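Local coordinates for protein starch synthase I (Hordeum vulgare, PDB 4HLN) that belongs to the starch synthase family of glycosyltransferases, built from two Rossmann-like domains, and holds a bound glycan, at residues A[125-130]-A[620-625]; A[152-157]-A[613-618]; A[275-280]-A[293-298]. All blocks are in the same frame, centred on the assembly; numbering follows the deposited sequence.

How the interactions relate
Interactions 1 and 2 share helix 611-627, the C-terminal helix, which returns to the amino-terminal domain and packs there on strand 126-130 and helix 150-156. Their centres are 11 Å apart and they join in one apolar core, where Phe129 CZ lies 3.7 Å from Leu154 CD1. Interaction 3 reaches the same sheet through strand 294-299. Its centre is also 11 Å from that of interaction 1, and the two are tied by a probable hydrogen bond of 2.9 Å from Arg294 NE to Ala625 O. The centres of interactions 2 and 3 lie about 20 Å apart, their nearest atoms about 5 Å. The glycan pocket, with Phe556 and Trp569, belongs to the other domain.

Interaction 1: A[125-130]-A[620-625]; sequences RSIVFV and QIFEWA
Arg125 and Glu623 form a side-on salt bridge, NE and NH1 of the arginine facing the two carboxylate oxygens. The straighter member runs from Arg125 NE to Glu623 OE2, 2.6 Å long with an N-H...O angle of 151°, and OE2 lies close to the guanidinium plane at its edge. Beside it, Arg125 NH1 reaches Glu623 OE1 at 2.9 Å, with that oxygen tilted further from the plane. Both oxygens use their syn lone pairs, and the carboxylate is turned 30° against the guanidinium, so the two planes are not coplanar. A weak extra bond of 3.0 Å joins NH1 to OE2. A bend at chi2 (-44°) folds the Glu623 chain over to bring the carboxylate to Arg125, although its CB does not point that way. Phe626, further along the same helix, adds a cation-pi contact to Arg125.

Deeper in, the contact turns apolar. Ile127 CD1 approaches Phe622 CE2 obliquely at 4.1 Å, the two side chains crossing at about a right angle. The phenyl ring also rests on Met265 and Val267 of strand 264-269, while Ile127 touches Leu154 of helix 150-156. The helix therefore meets the sheet through a buried hydrophobic layer bordered by a partly exposed ion pair, whose two-point grip fixes the rotation of the guanidinium and probably keeps both groups charged.

Interaction 2: A[152-157]-A[613-618]; sequences IALAAR and HAAEQY
On the helix whose Ala615 meets Leu154, the carbonyl O of His613 is gripped twice by Gln617: its backbone N donates over 3.3 Å and its side-chain NE2 over 3.2 Å, from opposite faces of the carbonyl plane. NE2 stands 31° out of that plane, while the oxygen lies near the amide plane of Gln617.

Across the contact, the methyl of Ala615 is met by two side chains of helix 150-156 and its end. Leu154 CD2 lies 3.6 Å from Ala615 CB, and Arg157 CD lies 3.9 Å from the same carbon. The small residue lets the backbones draw together, with the CA atoms of Leu154 and Ala615 6.0 Å apart. Arg157 then carries one face of its guanidinium over Glu616 CA. The Glu616 carboxylate is only an electrostatic neighbour, since OE1 is 4.1 Å from NH2 and well out of the guanidinium plane. Firm salt bridges of Arg157 go instead to Asp612 through NE and to Glu619 through NH1.

The two helices lie side by side against the same face of the sheet, Leu154 reaching strand 126-130 and Ala155 packing on Val208 of strand 208-214.

Interaction 3: A[275-280]-A[293-298]; sequences LVPVLL and SRSTLV
Pro277 and Ser295 mark the closest backbone approach, with CA atoms 6.3 Å apart, and the separation opens to 8.5 Å between the CA atoms of Leu280 and Ser293; because the helix numbering rises as the strand numbering falls, the two segments run in opposite directions. That is the geometry of a beta-alpha-beta crossover, in which strand 264-269 leads through helix 276-284 to the adjacent parallel strand 294-299 of the Rossmann-like domain.

The helix meets the strand through two residues one turn apart, Pro277 and Leu280, both converging on Ser295. The ring carbon Pro277 CB lies 3.6 Å from Ser295 OG, a van der Waals contact between a carbon and a hydroxyl. A chi1 of 60° sets this OG between the backbone N and the carbonyl carbon of Ser295, on the side that the proline approaches. Leu280 comes to the same serine more loosely, its CD1 4.4 Å from Ser295 CB. Its first torsion puts CG anti to the carbonyl carbon (chi1 -64°), and the extended chain carries the methyl toward the strand. All three touching residues are buried.

Ser295 is held in the sheet by backbone bonds to Asp356 and Arg357, while Thr296 and Arg294 turn their CB atoms from the helix and rest on Met265 of strand 264-269. Ahead of the strand, Ser293 OG is hydrogen-bonded with Gln262 O and Cys264 N. Ser293 O accepts from Arg285 NH2, and a weak bond from Arg294 NH1 also reaches it, long at 3.4 Å but nearly straight.

Interaction 1: A[125-130]-A[620-625]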
ATOM      1  N   ARG A 125      -8.084 -20.705  -4.900  1.00 55.25           N
ATOM      2  CA  ARG A 125      -6.982 -20.775  -5.849  1.00 44.37           C
ATOM      3  C   ARG A 125      -5.658 -21.078  -5.167  1.00 44.40           C
ATOM      4  O   ARG A 125      -5.564 -21.122  -3.925  1.00 37.26           O
ATOM      5  CB  ARG A 125      -6.850 -19.459  -6.619  1.00 39.38           C
ATOM      6  CG  ARG A 125      -8.093 -19.069  -7.358  1.00 43.37           C
ATOM      7  CD  ARG A 125      -7.768 -18.888  -8.800  1.00 57.42           C
ATOM      8  NE  ARG A 125      -8.949 -18.809  -9.647  1.00 71.97           N
ATOM      9  CZ  ARG A 125      -9.113 -19.536 -10.748  1.00 76.18           C
ATOM     10  NH1 ARG A 125     -10.211 -19.400 -11.477  1.00 79.58           N
ATOM     11  NH2 ARG A 125      -8.168 -20.397 -11.123  1.00 64.09           N
ATOM     12  N   SER A 126      -4.644 -21.291  -6.001  1.00 33.60           N
ATOM     13  CA  SER A 126      -3.281 -21.425  -5.527  1.00 39.45           C
ATOM     14  C   SER A 126      -2.573 -20.119  -5.831  1.00 41.38           C
ATOM     15  O   SER A 126      -2.476 -19.704  -6.983  1.00 48.08           O
ATOM     16  CB  SER A 126      -2.579 -22.605  -6.192  1.00 36.26           C
ATOM     17  OG  SER A 126      -3.118 -23.830  -5.712  1.00 52.96           O
ATOM     18  N   ILE A 127      -2.097 -19.465  -4.782  1.00 39.21           N
ATOM     19  CA  ILE A 127      -1.573 -18.116  -4.903  1.00 44.37           C
ATOM     20  C   ILE A 127      -0.164 -18.043  -4.368  1.00 40.12           C
ATOM     21  O   ILE A 127       0.098 -18.460  -3.241  1.00 40.45           O
ATOM     22  CB  ILE A 127      -2.448 -17.127  -4.146  1.00 37.36           C
ATOM     23  CG1 ILE A 127      -3.891 -17.261  -4.616  1.00 36.83           C
ATOM     24  CG2 ILE A 127      -1.982 -15.724  -4.397  1.00 44.97           C
ATOM     25  CD1 ILE A 127      -4.855 -16.465  -3.795  1.00 43.79           C
ATOM     26  N   VAL A 128       0.742 -17.518  -5.187  1.00 36.40           N
ATOM     27  CA  VAL A 128       2.141 -17.448  -4.806  1.00 35.17           C
ATOM     28  C   VAL A 128       2.586 -15.995  -4.731  1.00 37.71           C
ATOM     29  O   VAL A 128       2.764 -15.335  -5.755  1.00 40.88           O
ATOM     30  CB  VAL A 128       3.042 -18.218  -5.802  1.00 35.21           C
ATOM     31  CG1 VAL A 128       4.474 -18.215  -5.326  1.00 37.20           C
ATOM     32  CG2 VAL A 128       2.546 -19.665  -6.008  1.00 34.55           C
ATOM     33  N   PHE A 129       2.741 -15.490  -3.513  1.00 27.24           N
ATOM     34  CA  PHE A 129       3.313 -14.157  -3.317  1.00 28.13           C
ATOM     35  C   PHE A 129       4.814 -14.206  -3.453  1.00 31.45           C
ATOM     36  O   PHE A 129       5.456 -15.068  -2.873  1.00 42.16           O
ATOM     37  CB  PHE A 129       2.951 -13.598  -1.942  1.00 27.39           C
ATOM     38  CG  PHE A 129       1.523 -13.184  -1.828  1.00 43.86           C
ATOM     39  CD1 PHE A 129       1.153 -11.862  -2.022  1.00 39.05           C
ATOM     40  CD2 PHE A 129       0.534 -14.130  -1.572  1.00 44.15           C
ATOM     41  CE1 PHE A 129      -0.179 -11.490  -1.936  1.00 41.02           C
ATOM     42  CE2 PHE A 129      -0.798 -13.767  -1.483  1.00 33.89           C
ATOM     43  CZ  PHE A 129      -1.157 -12.441  -1.663  1.00 41.14           C
ATOM     44  N   VAL A 130       5.374 -13.280  -4.225  1.00 33.13           N
ATOM     45  CA  VAL A 130       6.827 -13.134  -4.289  1.00 34.18           C
ATOM     46  C   VAL A 130       7.225 -11.728  -3.826  1.00 42.31           C
ATOM     47  O   VAL A 130       6.655 -10.721  -4.266  1.00 43.34           O
ATOM     48  CB  VAL A 130       7.370 -13.452  -5.695  1.00 35.38           C
ATOM     49  CG1 VAL A 130       8.909 -13.516  -5.688  1.00 25.34           C
ATOM     50  CG2 VAL A 130       6.772 -14.772  -6.201  1.00 41.66           C
ATOM     51  N   GLN A 620     -11.516 -10.951  -7.323  1.00 39.11           N
ATOM     52  CA  GLN A 620     -12.128 -10.516  -8.563  1.00 37.67           C
ATOM     53  C   GLN A 620     -11.046 -10.327  -9.620  1.00 44.41           C
ATOM     54  O   GLN A 620     -11.100 -10.890 -10.717  1.00 52.44           O
ATOM     55  CB  GLN A 620     -12.876  -9.200  -8.315  1.00 35.92           C
ATOM     56  CG  GLN A 620     -13.452  -8.554  -9.556  1.00 63.72           C
ATOM     57  CD  GLN A 620     -14.582  -9.373 -10.171  1.00 91.60           C
ATOM     58  OE1 GLN A 620     -15.759  -9.029 -10.024  1.00 93.60           O
ATOM     59  NE2 GLN A 620     -14.229 -10.465 -10.863  1.00 93.88           N
ATOM     60  N   ILE A 621     -10.045  -9.541  -9.258  1.00 37.51           N
ATOM     61  CA  ILE A 621      -8.932  -9.261 -10.136  1.00 41.15           C
ATOM     62  C   ILE A 621      -8.328 -10.536 -10.706  1.00 36.31           C
ATOM     63  O   ILE A 621      -8.190 -10.658 -11.918  1.00 51.86           O
ATOM     64  CB  ILE A 621      -7.883  -8.398  -9.403  1.00 46.93           C
ATOM     65  CG1 ILE A 621      -8.423  -6.979  -9.242  1.00 41.51           C
ATOM     66  CG2 ILE A 621      -6.544  -8.382 -10.134  1.00 35.10           C
ATOM     67  CD1 ILE A 621      -7.604  -6.135  -8.307  1.00 42.78           C
ATOM     68  N   PHE A 622      -7.991 -11.486  -9.842  1.00 35.18           N
ATOM     69  CA  PHE A 622      -7.424 -12.764 -10.293  1.00 44.52           C
ATOM     70  C   PHE A 622      -8.331 -13.483 -11.253  1.00 42.63           C
ATOM     71  O   PHE A 622      -7.859 -14.168 -12.147  1.00 46.95           O
ATOM     72  CB  PHE A 622      -7.136 -13.701  -9.124  1.00 47.97           C
ATOM     73  CG  PHE A 622      -6.248 -13.101  -8.083  1.00 57.80           C
ATOM     74  CD1 PHE A 622      -5.380 -12.070  -8.409  1.00 56.63           C
ATOM     75  CD2 PHE A 622      -6.291 -13.550  -6.778  1.00 51.24           C
ATOM     76  CE1 PHE A 622      -4.564 -11.502  -7.452  1.00 49.60           C
ATOM     77  CE2 PHE A 622      -5.485 -12.985  -5.813  1.00 52.66           C
ATOM     78  CZ  PHE A 622      -4.617 -11.961  -6.147  1.00 49.31           C
ATOM     79  N   GLU A 623      -9.636 -13.345 -11.061  1.00 41.68           N
ATOM     80  CA  GLU A 623     -10.567 -14.017 -11.954  1.00 50.18           C
ATOM     81  C   GLU A 623     -10.493 -13.445 -13.359  1.00 57.98           C
ATOM     82  O   GLU A 623     -10.379 -14.200 -14.342  1.00 55.00           O
ATOM     83  CB  GLU A 623     -11.983 -14.017 -11.392  1.00 50.74           C
ATOM     84  CG  GLU A 623     -12.126 -15.066 -10.284  1.00 76.51           C
ATOM     85  CD  GLU A 623     -11.471 -16.419 -10.654  1.00 91.01           C
ATOM     86  OE1 GLU A 623     -11.608 -16.864 -11.822  1.00103.60           O
ATOM     87  OE2 GLU A 623     -10.810 -17.033  -9.780  1.00 71.60           O
ATOM     88  N   TRP A 624     -10.516 -12.117 -13.447  1.00 41.98           N
ATOM     89  CA  TRP A 624     -10.235 -11.452 -14.708  1.00 41.95           C
ATOM     90  C   TRP A 624      -8.930 -11.942 -15.341  1.00 51.91           C
ATOM     91  O   TRP A 624      -8.876 -12.163 -16.546  1.00 54.30           O
ATOM     92  CB  TRP A 624     -10.150  -9.965 -14.500  1.00 47.89           C
ATOM     93  CG  TRP A 624     -11.430  -9.373 -14.142  1.00 56.59           C
ATOM     94  CD1 TRP A 624     -12.670  -9.831 -14.475  1.00 57.20           C
ATOM     95  CD2 TRP A 624     -11.627  -8.195 -13.365  1.00 56.70           C
ATOM     96  NE1 TRP A 624     -13.634  -9.001 -13.956  1.00 61.05           N
ATOM     97  CE2 TRP A 624     -13.017  -7.986 -13.269  1.00 64.13           C
ATOM     98  CE3 TRP A 624     -10.764  -7.294 -12.743  1.00 58.80           C
ATOM     99  CZ2 TRP A 624     -13.563  -6.907 -12.578  1.00 58.38           C
ATOM    100  CZ3 TRP A 624     -11.308  -6.223 -12.052  1.00 64.31           C
ATOM    101  CH2 TRP A 624     -12.694  -6.042 -11.975  1.00 59.50           C
ATOM    102  N   ALA A 625      -7.884 -12.119 -14.538  1.00 37.16           N
ATOM    103  CA  ALA A 625      -6.601 -12.517 -15.099  1.00 37.29           C
ATOM    104  C   ALA A 625      -6.681 -13.896 -15.710  1.00 43.63           C
ATOM    105  O   ALA A 625      -6.143 -14.135 -16.797  1.00 45.99           O
ATOM    106  CB  ALA A 625      -5.503 -12.473 -14.057  1.00 38.06           C
TER

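Interaction 2: A[152-157]-A[613-618]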
ATOM      1  N   ILE A 152      -2.315 -13.821   4.639  1.00 42.16           N
ATOM      2  CA  ILE A 152      -3.001 -14.488   5.749  1.00 37.50           C
ATOM      3  C   ILE A 152      -4.535 -14.462   5.570  1.00 42.85           C
ATOM      4  O   ILE A 152      -5.234 -15.402   5.970  1.00 52.62           O
ATOM      5  CB  ILE A 152      -2.571 -13.911   7.131  1.00 37.68           C
ATOM      6  CG1 ILE A 152      -1.068 -14.077   7.347  1.00 53.98           C
ATOM      7  CG2 ILE A 152      -3.256 -14.604   8.236  1.00 43.14           C
ATOM      8  CD1 ILE A 152      -0.231 -12.985   6.634  1.00 76.66           C
ATOM      9  N   ALA A 153      -5.041 -13.405   4.937  1.00 41.36           N
ATOM     10  CA  ALA A 153      -6.481 -13.205   4.773  1.00 39.84           C
ATOM     11  C   ALA A 153      -7.019 -14.107   3.685  1.00 53.63           C
ATOM     12  O   ALA A 153      -8.067 -14.735   3.839  1.00 57.74           O
ATOM     13  CB  ALA A 153      -6.787 -11.750   4.430  1.00 28.36           C
ATOM     14  N   LEU A 154      -6.302 -14.131   2.568  1.00 52.79           N
ATOM     15  CA  LEU A 154      -6.600 -15.042   1.482  1.00 42.96           C
ATOM     16  C   LEU A 154      -6.557 -16.489   1.957  1.00 46.61           C
ATOM     17  O   LEU A 154      -7.451 -17.265   1.655  1.00 48.08           O
ATOM     18  CB  LEU A 154      -5.607 -14.835   0.360  1.00 31.47           C
ATOM     19  CG  LEU A 154      -5.856 -13.585  -0.484  1.00 37.96           C
ATOM     20  CD1 LEU A 154      -4.714 -13.383  -1.451  1.00 40.18           C
ATOM     21  CD2 LEU A 154      -7.175 -13.649  -1.242  1.00 31.90           C
ATOM     22  N   ALA A 155      -5.526 -16.848   2.715  1.00 40.91           N
ATOM     23  CA  ALA A 155      -5.413 -18.214   3.212  1.00 42.03           C
ATOM     24  C   ALA A 155      -6.640 -18.576   4.029  1.00 48.84           C
ATOM     25  O   ALA A 155      -7.100 -19.709   4.013  1.00 53.89           O
ATOM     26  CB  ALA A 155      -4.149 -18.387   4.042  1.00 24.17           C
ATOM     27  N   ALA A 156      -7.170 -17.590   4.736  1.00 55.80           N
ATOM     28  CA  ALA A 156      -8.278 -17.799   5.657  1.00 48.62           C
ATOM     29  C   ALA A 156      -9.579 -18.017   4.904  1.00 50.52           C
ATOM     30  O   ALA A 156     -10.553 -18.528   5.455  1.00 57.15           O
ATOM     31  CB  ALA A 156      -8.408 -16.596   6.574  1.00 36.36           C
ATOM     32  N   ARG A 157      -9.595 -17.601   3.643  1.00 43.98           N
ATOM     33  CA  ARG A 157     -10.760 -17.784   2.795  1.00 43.13           C
ATOM     34  C   ARG A 157     -10.658 -19.078   1.985  1.00 51.27           C
ATOM     35  O   ARG A 157     -11.438 -19.285   1.059  1.00 57.85           O
ATOM     36  CB  ARG A 157     -10.924 -16.605   1.834  1.00 45.03           C
ATOM     37  CG  ARG A 157     -11.071 -15.245   2.487  1.00 45.18           C
ATOM     38  CD  ARG A 157     -11.475 -14.198   1.447  1.00 49.26           C
ATOM     39  NE  ARG A 157     -12.786 -13.642   1.759  1.00 66.73           N
ATOM     40  CZ  ARG A 157     -13.778 -13.527   0.885  1.00 69.44           C
ATOM     41  NH1 ARG A 157     -13.594 -13.916  -0.362  1.00 44.27           N
ATOM     42  NH2 ARG A 157     -14.950 -13.014   1.257  1.00 84.91           N
ATOM     43  N   HIS A 613     -13.065  -8.046   2.878  1.00 46.94           N
ATOM     44  CA  HIS A 613     -13.587  -7.244   1.802  1.00 54.05           C
ATOM     45  C   HIS A 613     -12.449  -6.979   0.828  1.00 62.27           C
ATOM     46  O   HIS A 613     -12.625  -7.042  -0.389  1.00 59.10           O
ATOM     47  CB  HIS A 613     -14.156  -5.943   2.342  1.00 62.30           C
ATOM     48  CG  HIS A 613     -14.786  -5.088   1.292  1.00 77.36           C
ATOM     49  ND1 HIS A 613     -14.079  -4.139   0.586  1.00 84.56           N
ATOM     50  CD2 HIS A 613     -16.056  -5.046   0.821  1.00 80.74           C
ATOM     51  CE1 HIS A 613     -14.887  -3.541  -0.272  1.00 89.49           C
ATOM     52  NE2 HIS A 613     -16.092  -4.071  -0.148  1.00 89.12           N
ATOM     53  N   ALA A 614     -11.272  -6.704   1.376  1.00 56.54           N
ATOM     54  CA  ALA A 614     -10.110  -6.438   0.555  1.00 48.66           C
ATOM     55  C   ALA A 614      -9.739  -7.655  -0.294  1.00 46.45           C
ATOM     56  O   ALA A 614      -9.502  -7.531  -1.497  1.00 50.86           O
ATOM     57  CB  ALA A 614      -8.943  -6.014   1.429  1.00 45.16           C
ATOM     58  N   ALA A 615      -9.683  -8.830   0.333  1.00 38.98           N
ATOM     59  CA  ALA A 615      -9.308 -10.056  -0.373  1.00 43.91           C
ATOM     60  C   ALA A 615     -10.326 -10.397  -1.461  1.00 54.54           C
ATOM     61  O   ALA A 615      -9.975 -10.912  -2.520  1.00 57.05           O
ATOM     62  CB  ALA A 615      -9.159 -11.202   0.588  1.00 40.39           C
ATOM     63  N   GLU A 616     -11.590 -10.096  -1.192  1.00 48.49           N
ATOM     64  CA  GLU A 616     -12.643 -10.258  -2.175  1.00 57.35           C
ATOM     65  C   GLU A 616     -12.285  -9.491  -3.458  1.00 58.55           C
ATOM     66  O   GLU A 616     -12.405 -10.028  -4.566  1.00 58.81           O
ATOM     67  CB  GLU A 616     -13.936  -9.727  -1.581  1.00 65.67           C
ATOM     68  CG  GLU A 616     -15.191 -10.295  -2.148  1.00 76.44           C
ATOM     69  CD  GLU A 616     -16.374 -10.016  -1.234  1.00101.34           C
ATOM     70  OE1 GLU A 616     -16.164  -9.408  -0.155  1.00102.19           O
ATOM     71  OE2 GLU A 616     -17.506 -10.407  -1.588  1.00109.75           O
ATOM     72  N   GLN A 617     -11.830  -8.246  -3.305  1.00 43.29           N
ATOM     73  CA  GLN A 617     -11.439  -7.419  -4.445  1.00 44.29           C
ATOM     74  C   GLN A 617     -10.313  -8.082  -5.247  1.00 57.78           C
ATOM     75  O   GLN A 617     -10.410  -8.263  -6.464  1.00 57.12           O
ATOM     76  CB  GLN A 617     -10.969  -6.047  -3.981  1.00 59.42           C
ATOM     77  CG  GLN A 617     -11.817  -5.417  -2.916  1.00 75.53           C
ATOM     78  CD  GLN A 617     -13.194  -5.113  -3.412  1.00 85.44           C
ATOM     79  OE1 GLN A 617     -13.369  -4.273  -4.292  1.00 88.27           O
ATOM     80  NE2 GLN A 617     -14.192  -5.798  -2.859  1.00 88.38           N
ATOM     81  N   TYR A 618      -9.230  -8.438  -4.568  1.00 51.97           N
ATOM     82  CA  TYR A 618      -8.133  -9.087  -5.259  1.00 48.56           C
ATOM     83  C   TYR A 618      -8.622 -10.353  -5.955  1.00 47.37           C
ATOM     84  O   TYR A 618      -8.138 -10.705  -7.031  1.00 48.47           O
ATOM     85  CB  TYR A 618      -6.978  -9.380  -4.296  1.00 47.68           C
ATOM     86  CG  TYR A 618      -6.234  -8.131  -3.878  1.00 53.68           C
ATOM     87  CD1 TYR A 618      -5.183  -7.636  -4.645  1.00 57.93           C
ATOM     88  CD2 TYR A 618      -6.591  -7.437  -2.732  1.00 51.41           C
ATOM     89  CE1 TYR A 618      -4.505  -6.485  -4.282  1.00 55.70           C
ATOM     90  CE2 TYR A 618      -5.920  -6.283  -2.359  1.00 56.80           C
ATOM     91  CZ  TYR A 618      -4.875  -5.810  -3.138  1.00 59.08           C
ATOM     92  OH  TYR A 618      -4.195  -4.662  -2.771  1.00 59.52           O
TER

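Interaction 3: A[275-280]-A[293-298]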
ATOM      1  N   LEU A 275      10.974  -9.720 -12.131  1.00 33.21           N
ATOM      2  CA  LEU A 275      11.491 -10.503 -13.236  1.00 34.04           C
ATOM      3  C   LEU A 275      10.651 -11.770 -13.401  1.00 44.15           C
ATOM      4  O   LEU A 275      10.702 -12.426 -14.438  1.00 33.90           O
ATOM      5  CB  LEU A 275      12.956 -10.850 -12.990  1.00 34.83           C
ATOM      6  CG  LEU A 275      13.760 -11.232 -14.228  1.00 41.25           C
ATOM      7  CD1 LEU A 275      14.066  -9.991 -15.061  1.00 41.79           C
ATOM      8  CD2 LEU A 275      15.042 -11.908 -13.830  1.00 37.32           C
ATOM      9  N   VAL A 276       9.869 -12.102 -12.375  1.00 35.38           N
ATOM     10  CA  VAL A 276       9.087 -13.329 -12.382  1.00 37.45           C
ATOM     11  C   VAL A 276       8.167 -13.453 -13.615  1.00 40.14           C
ATOM     12  O   VAL A 276       8.206 -14.456 -14.318  1.00 38.71           O
ATOM     13  CB  VAL A 276       8.274 -13.451 -11.075  1.00 35.84           C
ATOM     14  CG1 VAL A 276       7.148 -14.458 -11.225  1.00 24.78           C
ATOM     15  CG2 VAL A 276       9.197 -13.804  -9.924  1.00 36.38           C
ATOM     16  N   PRO A 277       7.335 -12.430 -13.874  1.00 39.47           N
ATOM     17  CA  PRO A 277       6.439 -12.473 -15.032  1.00 33.89           C
ATOM     18  C   PRO A 277       7.199 -12.524 -16.337  1.00 42.05           C
ATOM     19  O   PRO A 277       6.668 -13.003 -17.350  1.00 50.51           O
ATOM     20  CB  PRO A 277       5.662 -11.162 -14.943  1.00 31.89           C
ATOM     21  CG  PRO A 277       6.389 -10.326 -13.962  1.00 33.57           C
ATOM     22  CD  PRO A 277       7.137 -11.220 -13.058  1.00 33.67           C
ATOM     23  N   VAL A 278       8.435 -12.042 -16.326  1.00 34.61           N
ATOM     24  CA  VAL A 278       9.251 -12.134 -17.537  1.00 39.69           C
ATOM     25  C   VAL A 278       9.694 -13.582 -17.726  1.00 37.34           C
ATOM     26  O   VAL A 278       9.594 -14.133 -18.809  1.00 43.62           O
ATOM     27  CB  VAL A 278      10.479 -11.185 -17.500  1.00 41.58           C
ATOM     28  CG1 VAL A 278      11.177 -11.153 -18.856  1.00 31.97           C
ATOM     29  CG2 VAL A 278      10.058  -9.787 -17.093  1.00 42.20           C
ATOM     30  N   LEU A 279      10.172 -14.194 -16.651  1.00 35.75           N
ATOM     31  CA  LEU A 279      10.563 -15.593 -16.668  1.00 35.37           C
ATOM     32  C   LEU A 279       9.429 -16.472 -17.173  1.00 39.89           C
ATOM     33  O   LEU A 279       9.623 -17.296 -18.080  1.00 39.62           O
ATOM     34  CB  LEU A 279      11.014 -16.040 -15.275  1.00 34.82           C
ATOM     35  CG  LEU A 279      12.347 -15.401 -14.884  1.00 44.89           C
ATOM     36  CD1 LEU A 279      12.798 -15.797 -13.475  1.00 41.36           C
ATOM     37  CD2 LEU A 279      13.425 -15.718 -15.947  1.00 34.67           C
ATOM     38  N   LEU A 280       8.245 -16.303 -16.592  1.00 31.94           N
ATOM     39  CA  LEU A 280       7.105 -17.104 -17.022  1.00 39.67           C
ATOM     40  C   LEU A 280       6.973 -17.039 -18.538  1.00 41.14           C
ATOM     41  O   LEU A 280       6.864 -18.061 -19.215  1.00 43.19           O
ATOM     42  CB  LEU A 280       5.826 -16.603 -16.374  1.00 33.07           C
ATOM     43  CG  LEU A 280       5.796 -16.751 -14.860  1.00 35.13           C
ATOM     44  CD1 LEU A 280       4.517 -16.171 -14.305  1.00 38.15           C
ATOM     45  CD2 LEU A 280       5.950 -18.204 -14.472  1.00 29.96           C
ATOM     46  N   SER A 293      -1.023 -20.339 -15.636  1.00 48.52           N
ATOM     47  CA  SER A 293      -0.726 -19.408 -14.563  1.00 46.53           C
ATOM     48  C   SER A 293      -0.743 -17.977 -15.058  1.00 44.28           C
ATOM     49  O   SER A 293      -0.451 -17.700 -16.219  1.00 53.13           O
ATOM     50  CB  SER A 293       0.617 -19.720 -13.928  1.00 51.48           C
ATOM     51  OG  SER A 293       0.536 -20.940 -13.218  1.00 67.23           O
ATOM     52  N   ARG A 294      -1.102 -17.075 -14.159  1.00 37.25           N
ATOM     53  CA  ARG A 294      -1.138 -15.658 -14.456  1.00 35.35           C
ATOM     54  C   ARG A 294      -0.298 -14.941 -13.412  1.00 38.14           C
ATOM     55  O   ARG A 294       0.178 -15.560 -12.456  1.00 42.44           O
ATOM     56  CB  ARG A 294      -2.580 -15.154 -14.427  1.00 39.20           C
ATOM     57  CG  ARG A 294      -3.519 -15.858 -15.411  1.00 38.91           C
ATOM     58  CD  ARG A 294      -3.119 -15.533 -16.837  1.00 38.50           C
ATOM     59  NE  ARG A 294      -4.123 -15.961 -17.795  1.00 48.37           N
ATOM     60  CZ  ARG A 294      -4.070 -17.099 -18.479  1.00 47.90           C
ATOM     61  NH1 ARG A 294      -3.058 -17.945 -18.314  1.00 35.90           N
ATOM     62  NH2 ARG A 294      -5.041 -17.390 -19.329  1.00 51.16           N
ATOM     63  N   SER A 295      -0.110 -13.641 -13.586  1.00 38.05           N
ATOM     64  CA  SER A 295       0.617 -12.853 -12.590  1.00 36.15           C
ATOM     65  C   SER A 295       0.062 -11.450 -12.396  1.00 39.65           C
ATOM     66  O   SER A 295      -0.437 -10.816 -13.327  1.00 45.39           O
ATOM     67  CB  SER A 295       2.104 -12.776 -12.928  1.00 40.44           C
ATOM     68  OG  SER A 295       2.296 -12.165 -14.187  1.00 52.24           O
ATOM     69  N   THR A 296       0.169 -10.975 -11.163  1.00 35.53           N
ATOM     70  CA  THR A 296      -0.274  -9.643 -10.808  1.00 36.66           C
ATOM     71  C   THR A 296       0.882  -8.858 -10.229  1.00 40.70           C
ATOM     72  O   THR A 296       1.520  -9.272  -9.264  1.00 45.54           O
ATOM     73  CB  THR A 296      -1.397  -9.700  -9.771  1.00 50.59           C
ATOM     74  OG1 THR A 296      -2.492 -10.447 -10.313  1.00 52.17           O
ATOM     75  CG2 THR A 296      -1.857  -8.268  -9.368  1.00 28.24           C
ATOM     76  N   LEU A 297       1.152  -7.716 -10.828  1.00 38.21           N
ATOM     77  CA  LEU A 297       2.192  -6.859 -10.322  1.00 37.25           C
ATOM     78  C   LEU A 297       1.576  -5.905  -9.300  1.00 38.70           C
ATOM     79  O   LEU A 297       0.589  -5.228  -9.593  1.00 40.83           O
ATOM     80  CB  LEU A 297       2.856  -6.107 -11.478  1.00 34.71           C
ATOM     81  CG  LEU A 297       3.831  -5.010 -11.060  1.00 40.41           C
ATOM     82  CD1 LEU A 297       5.014  -5.597 -10.273  1.00 30.46           C
ATOM     83  CD2 LEU A 297       4.287  -4.257 -12.300  1.00 40.61           C
ATOM     84  N   VAL A 298       2.139  -5.893  -8.093  1.00 35.11           N
ATOM     85  CA  VAL A 298       1.750  -4.945  -7.056  1.00 31.95           C
ATOM     86  C   VAL A 298       2.839  -3.895  -6.888  1.00 41.65           C
ATOM     87  O   VAL A 298       4.001  -4.218  -6.605  1.00 44.89           O
ATOM     88  CB  VAL A 298       1.555  -5.603  -5.682  1.00 30.68           C
ATOM     89  CG1 VAL A 298       1.200  -4.526  -4.667  1.00 22.53           C
ATOM     90  CG2 VAL A 298       0.489  -6.690  -5.730  1.00 22.15           C
TER